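Local atomic coordinates of putative carbohydrate metabolism domain-containing protein (Bacteroides vulgatus, PDB entry 3S30), a protein that is of unknown function but, as a putative glycoside hydrolase with a galactose-binding-like domain, probably takes part in carbohydrate binding or metabolism. Residues A[141-146]-A[195-200]; A[230-233]-A[238-241]; A[269-274]-A[279-284]. All blocks are in the same frame, centred on the assembly; numbering follows the deposited sequence.

Contact 1 of 3, residues A[141-146]-A[195-200]; sequences FALTGS and FDIGSA
Leu143, which follows in the segment that begins on helix 138-142, faces Ile197 and Ala200 in the loop that leaves strand 193-195, and the two backbones stay far enough apart that side chains alone bridge them. The meeting is tip to tip: CD1 of Leu143 lies 3.6 Å from CD1 of Ile197, while the branch point CG of Leu143 stands 3.9 Å from that same methyl. Ile197 reaches across because CG1 is anti to the backbone N (chi1 -165°), which sends the longer branch toward the leucine. Ala200 adds a looser touch to the same leucine methyl, its CB 4.4 Å from Leu143 CD1; an alanine suits the place, giving an apolar wall without filling the room the leucine methyl occupies. CD1 of Ile197 also sits at the edge of the Phe195 ring, in its plane, so the methyl lies between an aromatic rim and the leucine.

Within 141-146 the chain is held by its own bonds. The carbonyl oxygen of Phe141 accepts two bonds from Thr144, one from N at 3.1 Å and one from OG1 at 2.9 Å, the hydroxyl approaching in the carbonyl plane on a lone pair. A threonine is apt here, since one residue supplies both donors. Tyr114 of strand 108-114 touches both Leu143 and Ile197, and Met201 packs on Leu143 as well, so the contact joins the segment 141-146, a loop and a strand of the three-stranded sheet in this galactose-binding-like domain. Between the segments the chemistry is wholly apolar: methyl groups meet by dispersion and the hydrophobic effect, which favours close approach but fixes direction far less than a polar bond would.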
ATOM      1  N   PHE A 141       1.415  -5.258  12.956  1.00 50.95           N
ATOM      2  CA  PHE A 141       0.432  -4.837  13.946  1.00 53.75           C
ATOM      3  C   PHE A 141       0.140  -5.983  14.930  1.00 56.32           C
ATOM      4  O   PHE A 141      -0.071  -5.755  16.129  1.00 58.47           O
ATOM      5  CB  PHE A 141      -0.857  -4.352  13.260  1.00 51.22           C
ATOM      6  CG  PHE A 141      -1.819  -3.673  14.196  1.00 48.05           C
ATOM      7  CD1 PHE A 141      -1.608  -2.371  14.599  1.00 46.88           C
ATOM      8  CD2 PHE A 141      -2.931  -4.336  14.669  1.00 50.48           C
ATOM      9  CE1 PHE A 141      -2.498  -1.746  15.458  1.00 54.44           C
ATOM     10  CE2 PHE A 141      -3.817  -3.718  15.531  1.00 55.19           C
ATOM     11  CZ  PHE A 141      -3.601  -2.421  15.925  1.00 51.41           C
ATOM     12  N   ALA A 142       0.163  -7.208  14.410  1.00 56.30           N
ATOM     13  CA  ALA A 142       0.026  -8.419  15.220  1.00 58.12           C
ATOM     14  C   ALA A 142       1.059  -8.548  16.370  1.00 59.16           C
ATOM     15  O   ALA A 142       0.778  -9.194  17.387  1.00 60.12           O
ATOM     16  CB  ALA A 142       0.079  -9.649  14.309  1.00 57.42           C
ATOM     17  N   LEU A 143       2.240  -7.947  16.210  1.00 59.15           N
ATOM     18  CA  LEU A 143       3.266  -7.944  17.276  1.00 62.09           C
ATOM     19  C   LEU A 143       2.941  -7.043  18.468  1.00 63.57           C
ATOM     20  O   LEU A 143       3.444  -7.294  19.560  1.00 66.71           O
ATOM     21  CB  LEU A 143       4.630  -7.508  16.731  1.00 61.40           C
ATOM     22  CG  LEU A 143       5.321  -8.370  15.663  1.00 66.83           C
ATOM     23  CD1 LEU A 143       6.656  -7.717  15.275  1.00 70.69           C
ATOM     24  CD2 LEU A 143       5.552  -9.808  16.108  1.00 55.61           C
ATOM     25  N   THR A 144       2.115  -6.010  18.260  1.00 62.79           N
ATOM     26  CA  THR A 144       1.889  -4.960  19.263  1.00 65.56           C
ATOM     27  C   THR A 144       0.831  -5.316  20.300  1.00 69.13           C
ATOM     28  O   THR A 144       0.663  -4.583  21.275  1.00 72.85           O
ATOM     29  CB  THR A 144       1.474  -3.572  18.621  1.00 65.61           C
ATOM     30  OG1 THR A 144       0.125  -3.623  18.098  1.00 63.55           O
ATOM     31  CG2 THR A 144       2.448  -3.151  17.518  1.00 60.29           C
ATOM     32  N   GLY A 145       0.107  -6.412  20.091  1.00 68.92           N
ATOM     33  CA  GLY A 145      -0.919  -6.828  21.035  1.00 71.52           C
ATOM     34  C   GLY A 145      -1.470  -8.211  20.748  1.00 72.92           C
ATOM     35  O   GLY A 145      -1.088  -8.842  19.771  1.00 70.83           O
ATOM     36  N   SER A 146      -2.368  -8.676  21.613  1.00 76.75           N
ATOM     37  CA  SER A 146      -3.079  -9.940  21.411  1.00 78.98           C
ATOM     38  C   SER A 146      -4.594  -9.733  21.484  1.00 78.27           C
ATOM     39  O   SER A 146      -5.063  -8.703  21.964  1.00 78.38           O
ATOM     40  CB  SER A 146      -2.629 -10.977  22.440  1.00 82.53           C
ATOM     41  OG  SER A 146      -1.274 -11.324  22.214  1.00 84.27           O
ATOM     42  N   PHE A 195       5.933  -8.039   3.158  1.00 57.66           N
ATOM     43  CA  PHE A 195       6.219  -7.452   4.459  1.00 58.49           C
ATOM     44  C   PHE A 195       7.192  -8.319   5.249  1.00 60.72           C
ATOM     45  O   PHE A 195       6.860  -9.433   5.657  1.00 63.57           O
ATOM     46  CB  PHE A 195       4.933  -7.251   5.276  1.00 57.32           C
ATOM     47  CG  PHE A 195       5.124  -6.393   6.523  1.00 55.60           C
ATOM     48  CD1 PHE A 195       5.143  -4.995   6.436  1.00 53.01           C
ATOM     49  CD2 PHE A 195       5.279  -6.983   7.778  1.00 56.51           C
ATOM     50  CE1 PHE A 195       5.315  -4.200   7.586  1.00 50.60           C
ATOM     51  CE2 PHE A 195       5.448  -6.191   8.940  1.00 53.92           C
ATOM     52  CZ  PHE A 195       5.471  -4.804   8.836  1.00 49.97           C
ATOM     53  N   ASP A 196       8.385  -7.787   5.482  1.00 60.78           N
ATOM     54  CA  ASP A 196       9.414  -8.475   6.243  1.00 62.89           C
ATOM     55  C   ASP A 196       9.240  -8.218   7.755  1.00 63.91           C
ATOM     56  O   ASP A 196       9.595  -7.143   8.264  1.00 64.31           O
ATOM     57  CB  ASP A 196      10.783  -8.005   5.746  1.00 64.56           C
ATOM     58  CG  ASP A 196      11.927  -8.792   6.338  1.00 71.05           C
ATOM     59  OD1 ASP A 196      11.678  -9.842   6.977  1.00 78.59           O
ATOM     60  OD2 ASP A 196      13.086  -8.355   6.154  1.00 73.21           O
ATOM     61  N   ILE A 197       8.690  -9.207   8.465  1.00 63.43           N
ATOM     62  CA  ILE A 197       8.410  -9.083   9.902  1.00 62.75           C
ATOM     63  C   ILE A 197       9.686  -8.952  10.752  1.00 64.62           C
ATOM     64  O   ILE A 197       9.649  -8.391  11.841  1.00 64.41           O
ATOM     65  CB  ILE A 197       7.539 -10.280  10.433  1.00 63.63           C
ATOM     66  CG1 ILE A 197       6.951  -9.964  11.823  1.00 61.95           C
ATOM     67  CG2 ILE A 197       8.347 -11.601  10.458  1.00 57.79           C
ATOM     68  CD1 ILE A 197       6.029  -8.745  11.858  1.00 51.67           C
ATOM     69  N   GLY A 198      10.809  -9.469  10.258  1.00 65.69           N
ATOM     70  CA  GLY A 198      12.103  -9.223  10.902  1.00 67.27           C
ATOM     71  C   GLY A 198      12.495  -7.749  11.004  1.00 66.59           C
ATOM     72  O   GLY A 198      13.317  -7.396  11.836  1.00 68.35           O
ATOM     73  N   SER A 199      11.906  -6.896  10.161  1.00 63.94           N
ATOM     74  CA  SER A 199      12.161  -5.449  10.177  1.00 63.79           C
ATOM     75  C   SER A 199      11.029  -4.563  10.745  1.00 60.19           C
ATOM     76  O   SER A 199      11.233  -3.370  10.930  1.00 59.36           O
ATOM     77  CB  SER A 199      12.495  -4.978   8.760  1.00 62.98           C
ATOM     78  OG  SER A 199      13.688  -5.598   8.309  1.00 71.71           O
ATOM     79  N   ALA A 200       9.865  -5.131  11.048  1.00 57.73           N
ATOM     80  CA  ALA A 200       8.707  -4.324  11.448  1.00 57.89           C
ATOM     81  C   ALA A 200       8.952  -3.379  12.640  1.00 60.10           C
ATOM     82  O   ALA A 200       8.368  -2.294  12.698  1.00 58.10           O
ATOM     83  CB  ALA A 200       7.507  -5.211  11.718  1.00 56.22           C
TER

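Contact 2 of 3, residues A[230-233]-A[238-241]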
ATOM      1  N   GLY A 230      -8.612  11.228  10.844  1.00 48.97           N
ATOM      2  CA  GLY A 230      -8.911  11.032  12.259  1.00 51.37           C
ATOM      3  C   GLY A 230      -8.824  12.339  13.054  1.00 54.56           C
ATOM      4  O   GLY A 230      -8.228  13.324  12.588  1.00 52.52           O
ATOM      5  N   PRO A 231      -9.424  12.357  14.262  1.00 56.83           N
ATOM      6  CA  PRO A 231      -9.564  13.589  15.036  1.00 58.09           C
ATOM      7  C   PRO A 231      -8.284  14.029  15.754  1.00 60.18           C
ATOM      8  O   PRO A 231      -8.148  15.205  16.093  1.00 61.24           O
ATOM      9  CB  PRO A 231     -10.668  13.249  16.046  1.00 60.36           C
ATOM     10  CG  PRO A 231     -10.578  11.748  16.233  1.00 60.50           C
ATOM     11  CD  PRO A 231     -10.018  11.186  14.947  1.00 59.10           C
ATOM     12  N   GLU A 232      -7.364  13.096  15.992  1.00 60.19           N
ATOM     13  CA  GLU A 232      -6.121  13.408  16.677  1.00 61.03           C
ATOM     14  C   GLU A 232      -4.921  12.895  15.884  1.00 59.59           C
ATOM     15  O   GLU A 232      -4.786  11.691  15.657  1.00 57.18           O
ATOM     16  CB  GLU A 232      -6.133  12.818  18.080  1.00 63.99           C
ATOM     17  CG  GLU A 232      -7.125  13.502  19.012  1.00 68.62           C
ATOM     18  CD  GLU A 232      -7.129  12.903  20.395  1.00 79.85           C
ATOM     19  OE1 GLU A 232      -6.078  12.930  21.071  1.00 84.63           O
ATOM     20  OE2 GLU A 232      -8.193  12.406  20.817  1.00 90.68           O
ATOM     21  N   PHE A 233      -4.067  13.827  15.459  1.00 57.74           N
ATOM     22  CA  PHE A 233      -2.876  13.504  14.690  1.00 56.32           C
ATOM     23  C   PHE A 233      -1.704  13.245  15.645  1.00 57.16           C
ATOM     24  O   PHE A 233      -1.355  14.106  16.439  1.00 57.80           O
ATOM     25  CB  PHE A 233      -2.562  14.665  13.727  1.00 56.30           C
ATOM     26  CG  PHE A 233      -1.554  14.328  12.658  1.00 51.44           C
ATOM     27  CD1 PHE A 233      -0.196  14.409  12.913  1.00 54.40           C
ATOM     28  CD2 PHE A 233      -1.969  13.937  11.393  1.00 54.77           C
ATOM     29  CE1 PHE A 233       0.744  14.097  11.926  1.00 53.09           C
ATOM     30  CE2 PHE A 233      -1.041  13.622  10.404  1.00 51.98           C
ATOM     31  CZ  PHE A 233       0.329  13.705  10.678  1.00 47.64           C
ATOM     32  N   GLU A 238       3.110  14.106  20.800  1.00 73.97           N
ATOM     33  CA  GLU A 238       1.968  15.004  20.885  1.00 72.92           C
ATOM     34  C   GLU A 238       0.777  14.560  20.040  1.00 68.49           C
ATOM     35  O   GLU A 238       0.928  13.890  19.013  1.00 63.49           O
ATOM     36  CB  GLU A 238       2.395  16.410  20.457  1.00 73.24           C
ATOM     37  CG  GLU A 238       3.524  16.984  21.298  1.00 77.22           C
ATOM     38  CD  GLU A 238       3.770  18.449  21.017  1.00 79.67           C
ATOM     39  OE1 GLU A 238       3.439  18.906  19.895  1.00 79.03           O
ATOM     40  OE2 GLU A 238       4.284  19.143  21.920  1.00 74.29           O
ATOM     41  N   SER A 239      -0.406  14.967  20.489  1.00 66.71           N
ATOM     42  CA  SER A 239      -1.663  14.717  19.787  1.00 65.04           C
ATOM     43  C   SER A 239      -2.302  16.051  19.397  1.00 61.24           C
ATOM     44  O   SER A 239      -2.701  16.811  20.277  1.00 62.06           O
ATOM     45  CB  SER A 239      -2.591  13.925  20.709  1.00 67.39           C
ATOM     46  OG  SER A 239      -3.931  13.977  20.268  1.00 70.23           O
ATOM     47  N   THR A 240      -2.399  16.327  18.094  1.00 58.83           N
ATOM     48  CA  THR A 240      -2.847  17.636  17.574  1.00 56.52           C
ATOM     49  C   THR A 240      -4.057  17.548  16.639  1.00 55.29           C
ATOM     50  O   THR A 240      -4.479  16.461  16.268  1.00 54.17           O
ATOM     51  CB  THR A 240      -1.728  18.336  16.783  1.00 57.72           C
ATOM     52  OG1 THR A 240      -1.517  17.646  15.544  1.00 57.85           O
ATOM     53  CG2 THR A 240      -0.407  18.372  17.591  1.00 58.68           C
ATOM     54  N   ASN A 241      -4.606  18.708  16.259  1.00 55.70           N
ATOM     55  CA  ASN A 241      -5.690  18.762  15.254  1.00 56.04           C
ATOM     56  C   ASN A 241      -5.174  18.976  13.827  1.00 56.94           C
ATOM     57  O   ASN A 241      -5.914  19.429  12.960  1.00 58.95           O
ATOM     58  CB  ASN A 241      -6.743  19.830  15.594  1.00 56.23           C
ATOM     59  CG  ASN A 241      -6.238  21.255  15.371  1.00 54.38           C
ATOM     60  OD1 ASN A 241      -5.058  21.517  15.502  1.00 47.01           O
ATOM     61  ND2 ASN A 241      -7.146  22.178  15.051  1.00 47.54           N
TER
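Phe233 and Thr240 form an antiparallel hydrogen-bonded pair in a small beta hairpin, whose two short strands, 233-235 and 238-240, stand out from the surface of the domain. Their backbones exchange two bonds: Phe233 N gives its hydrogen to Thr240 O at 2.8 Å, nearly straight at 173°, and Thr240 N returns one to Phe233 O at 3.0 Å. Each carbonyl also receives a CA-H contact from a residue beside the pair, with Glu232 CA 3.5 Å from Thr240 O and Ser239 CA 3.4 Å from Phe233 O.

Glu232 and Ser239 flank the pair on the solvent side, where a charged and a small polar residue are both at ease. The glutamate chain is extended beyond CG, and Ser239 OG donates to Glu232 OE1 in a short bond of 2.5 Å; OE1 receives it on its anti lone pair, the one turned away from OE2.

The side chains of the Phe233-Thr240 pair emerge together on the same face of the hairpin. Thr240 OG1 comes 3.6 Å from Phe233 CB, but its polar needs are met by Glu235 OE2 and by the backbone N of Arg242, which together fix the rotation of the hydroxyl group. Threonine, branched at CB, fits an extended strand and still offers a hydroxyl to these neighbours. The Phe233 ring leads away from the partner strand, its CG anti to the backbone N at chi1 -167°, and is received by Arg242, Asp244 and Gln333; a large aromatic thus ties an otherwise exposed hairpin to the loops beside it. Further out, on the approach to the first strand, Gly230 is bonded through its backbone N to Ser338 OG.

Contact 3 of 3, residues A[269-274]-A[279-284]; sequences NNYEHE and AAVITD
Tyr271 lays its ring over Val281, whose CG2 methyl sits 3.8 Å from the ring centroid and only 7° off the ring normal, a CH-pi contact centred on one face. The other methyl, CG1, lies toward the phenol end, 3.9 Å from Tyr271 OH, so the two branches of the valine together follow the ring from its middle to its tip. Nearer the backbone, Tyr271 CB rests 4.4 Å from Ala279 CB; the small residue lets the tyrosine lie low over the strand. Ala279 and Val281, two apart on strand 276-281, both turn their side chains to the tyrosine, as alternation along a beta strand requires.

The ring is delivered by a type I' beta turn running from Asn269 to Glu272 and closed by Glu272 N to Asn269 O at 2.9 Å. Its two central residues, Asn270 and Tyr271, have positive phi, which asparagine tolerates well and tyrosine less readily. CG of Tyr271 is anti to its carbonyl carbon (chi1 -52°), the setting that carries the ring across to the strand. Strand 276-281 pairs antiparallel with strand 247-254 in the beta framework of the domain, and that neighbour also serves the tyrosine: Asn247 ND2 bonds to the phenol oxygen, while Tyr249 meets the ring edge-to-face. Replacing Tyr271 with a serine would probably leave the Val281 methyls without their aromatic cover and Asn247 ND2 without its phenol partner. On the backbone side, Tyr271 O accepts a bond from Tyr303 OH.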
ATOM      1  N   ASN A 269      11.955   9.969  -0.615  1.00 70.15           N
ATOM      2  CA  ASN A 269      12.996  10.486  -1.483  1.00 72.00           C
ATOM      3  C   ASN A 269      12.480  10.987  -2.822  1.00 70.70           C
ATOM      4  O   ASN A 269      13.093  10.742  -3.859  1.00 69.78           O
ATOM      5  CB  ASN A 269      14.038   9.391  -1.705  1.00 74.34           C
ATOM      6  CG  ASN A 269      15.193   9.511  -0.773  1.00 77.72           C
ATOM      7  OD1 ASN A 269      15.436   8.629   0.053  1.00 88.97           O
ATOM      8  ND2 ASN A 269      15.908  10.620  -0.875  1.00 74.93           N
ATOM      9  N   ASN A 270      11.351  11.691  -2.793  1.00 70.80           N
ATOM     10  CA  ASN A 270      10.742  12.247  -4.002  1.00 71.18           C
ATOM     11  C   ASN A 270      10.475  11.180  -5.090  1.00 68.10           C
ATOM     12  O   ASN A 270      10.393  11.501  -6.268  1.00 68.88           O
ATOM     13  CB  ASN A 270      11.634  13.391  -4.537  1.00 74.58           C
ATOM     14  CG  ASN A 270      10.921  14.287  -5.553  1.00 78.69           C
ATOM     15  OD1 ASN A 270       9.886  14.882  -5.260  1.00 80.20           O
ATOM     16  ND2 ASN A 270      11.483  14.382  -6.752  1.00 78.04           N
ATOM     17  N   TYR A 271      10.337   9.915  -4.690  1.00 65.94           N
ATOM     18  CA  TYR A 271      10.178   8.788  -5.637  1.00 65.37           C
ATOM     19  C   TYR A 271      11.397   8.602  -6.576  1.00 67.54           C
ATOM     20  O   TYR A 271      11.253   8.133  -7.709  1.00 65.02           O
ATOM     21  CB  TYR A 271       8.831   8.912  -6.403  1.00 65.06           C
ATOM     22  CG  TYR A 271       7.669   9.096  -5.439  1.00 60.69           C
ATOM     23  CD1 TYR A 271       7.017   7.998  -4.894  1.00 54.10           C
ATOM     24  CD2 TYR A 271       7.277  10.366  -5.018  1.00 57.34           C
ATOM     25  CE1 TYR A 271       5.983   8.156  -3.977  1.00 51.01           C
ATOM     26  CE2 TYR A 271       6.253  10.537  -4.095  1.00 56.69           C
ATOM     27  CZ  TYR A 271       5.609   9.424  -3.576  1.00 56.36           C
ATOM     28  OH  TYR A 271       4.592   9.582  -2.662  1.00 51.50           O
ATOM     29  N   GLU A 272      12.590   8.963  -6.074  1.00 70.66           N
ATOM     30  CA  GLU A 272      13.861   8.839  -6.817  1.00 73.86           C
ATOM     31  C   GLU A 272      14.623   7.567  -6.441  1.00 74.48           C
ATOM     32  O   GLU A 272      14.752   7.225  -5.259  1.00 74.75           O
ATOM     33  CB  GLU A 272      14.800  10.029  -6.560  1.00 75.20           C
ATOM     34  CG  GLU A 272      14.277  11.387  -6.998  1.00 77.59           C
ATOM     35  CD  GLU A 272      14.107  11.528  -8.503  1.00 77.19           C
ATOM     36  OE1 GLU A 272      14.644  10.690  -9.257  1.00 76.24           O
ATOM     37  OE2 GLU A 272      13.422  12.482  -8.928  1.00 73.48           O
ATOM     38  N   HIS A 273      15.138   6.890  -7.464  1.00 74.86           N
ATOM     39  CA  HIS A 273      15.974   5.699  -7.299  1.00 74.43           C
ATOM     40  C   HIS A 273      16.608   5.421  -8.649  1.00 76.50           C
ATOM     41  O   HIS A 273      16.029   5.736  -9.680  1.00 78.67           O
ATOM     42  CB  HIS A 273      15.147   4.487  -6.838  1.00 70.51           C
ATOM     43  CG  HIS A 273      15.961   3.419  -6.178  1.00 65.88           C
ATOM     44  ND1 HIS A 273      16.682   2.483  -6.891  1.00 69.10           N
ATOM     45  CD2 HIS A 273      16.187   3.150  -4.872  1.00 64.30           C
ATOM     46  CE1 HIS A 273      17.315   1.683  -6.051  1.00 68.17           C
ATOM     47  NE2 HIS A 273      17.032   2.067  -4.819  1.00 66.75           N
ATOM     48  N   GLU A 274      17.794   4.836  -8.656  1.00 79.74           N
ATOM     49  CA  GLU A 274      18.524   4.624  -9.914  1.00 81.68           C
ATOM     50  C   GLU A 274      17.849   3.561 -10.806  1.00 79.05           C
ATOM     51  O   GLU A 274      18.051   3.545 -12.012  1.00 78.23           O
ATOM     52  CB  GLU A 274      19.987   4.273  -9.618  1.00 84.99           C
ATOM     53  CG  GLU A 274      20.986   4.693 -10.707  1.00 91.46           C
ATOM     54  CD  GLU A 274      22.402   4.939 -10.169  1.00 99.61           C
ATOM     55  OE1 GLU A 274      22.630   4.759  -8.949  1.00 94.25           O
ATOM     56  OE2 GLU A 274      23.289   5.326 -10.973  1.00103.80           O
ATOM     57  N   ALA A 279       6.601   6.546 -12.360  1.00 62.50           N
ATOM     58  CA  ALA A 279       5.913   6.711 -11.087  1.00 60.02           C
ATOM     59  C   ALA A 279       4.606   7.470 -11.305  1.00 59.14           C
ATOM     60  O   ALA A 279       4.559   8.444 -12.079  1.00 57.72           O
ATOM     61  CB  ALA A 279       6.806   7.475 -10.083  1.00 60.15           C
ATOM     62  N   ALA A 280       3.564   7.022 -10.607  1.00 56.46           N
ATOM     63  CA  ALA A 280       2.265   7.683 -10.620  1.00 56.12           C
ATOM     64  C   ALA A 280       1.917   8.064  -9.190  1.00 55.39           C
ATOM     65  O   ALA A 280       1.814   7.190  -8.336  1.00 55.62           O
ATOM     66  CB  ALA A 280       1.206   6.762 -11.211  1.00 53.39           C
ATOM     67  N   VAL A 281       1.738   9.362  -8.935  1.00 56.10           N
ATOM     68  CA  VAL A 281       1.552   9.882  -7.583  1.00 55.34           C
ATOM     69  C   VAL A 281       0.317  10.769  -7.499  1.00 56.28           C
ATOM     70  O   VAL A 281       0.160  11.704  -8.280  1.00 57.86           O
ATOM     71  CB  VAL A 281       2.811  10.691  -7.114  1.00 58.14           C
ATOM     72  CG1 VAL A 281       2.678  11.147  -5.646  1.00 47.80           C
ATOM     73  CG2 VAL A 281       4.083   9.852  -7.294  1.00 54.40           C
ATOM     74  N   ILE A 282      -0.561  10.493  -6.539  1.00 55.33           N
ATOM     75  CA  ILE A 282      -1.765  11.319  -6.371  1.00 55.35           C
ATOM     76  C   ILE A 282      -1.407  12.695  -5.823  1.00 57.18           C
ATOM     77  O   ILE A 282      -0.500  12.833  -5.013  1.00 56.86           O
ATOM     78  CB  ILE A 282      -2.801  10.641  -5.459  1.00 53.72           C
ATOM     79  CG1 ILE A 282      -4.186  11.278  -5.643  1.00 54.63           C
ATOM     80  CG2 ILE A 282      -2.349  10.691  -4.003  1.00 49.82           C
ATOM     81  CD1 ILE A 282      -5.337  10.359  -5.286  1.00 47.63           C
ATOM     82  N   THR A 283      -2.116  13.717  -6.281  1.00 61.20           N
ATOM     83  CA  THR A 283      -1.898  15.073  -5.791  1.00 64.60           C
ATOM     84  C   THR A 283      -3.139  15.592  -5.048  1.00 65.98           C
ATOM     85  O   THR A 283      -3.014  16.107  -3.941  1.00 68.23           O
ATOM     86  CB  THR A 283      -1.411  16.024  -6.939  1.00 67.94           C
ATOM     87  OG1 THR A 283      -2.372  16.068  -8.000  1.00 65.72           O
ATOM     88  CG2 THR A 283      -0.064  15.516  -7.512  1.00 64.83           C
ATOM     89  N   ASP A 284      -4.330  15.418  -5.621  1.00 66.28           N
ATOM     90  CA  ASP A 284      -5.570  15.807  -4.944  1.00 67.35           C
ATOM     91  C   ASP A 284      -5.932  14.732  -3.926  1.00 66.92           C
ATOM     92  O   ASP A 284      -6.210  13.577  -4.293  1.00 66.65           O
ATOM     93  CB  ASP A 284      -6.701  15.992  -5.952  1.00 68.98           C
ATOM     94  CG  ASP A 284      -7.874  16.770  -5.386  1.00 72.78           C
ATOM     95  OD1 ASP A 284      -8.145  16.660  -4.172  1.00 67.14           O
ATOM     96  OD2 ASP A 284      -8.529  17.508  -6.167  1.00 76.60           O
TER

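How the contacts relate
The three contacts follow one another along the chain, each closing before the next opens, and all fall within the putative carbohydrate metabolism domain range. They are well separated: the centres of contacts 1 and 2 lie about 24 Å apart, those of 2 and 3 about 26 Å, and those of 1 and 3 about 27 Å, with no atoms touching between them. Contacts 1 and 3 sit on opposite sides of the chain's centre. Contact 1 joins the segment beginning on helix 138-142 to a loop, contact 2 closes a two-stranded hairpin, and contact 3 sets a turn on strand 276-281, so the three join different parts of one largely antiparallel beta domain, contact 2 alone lying well out at the surface.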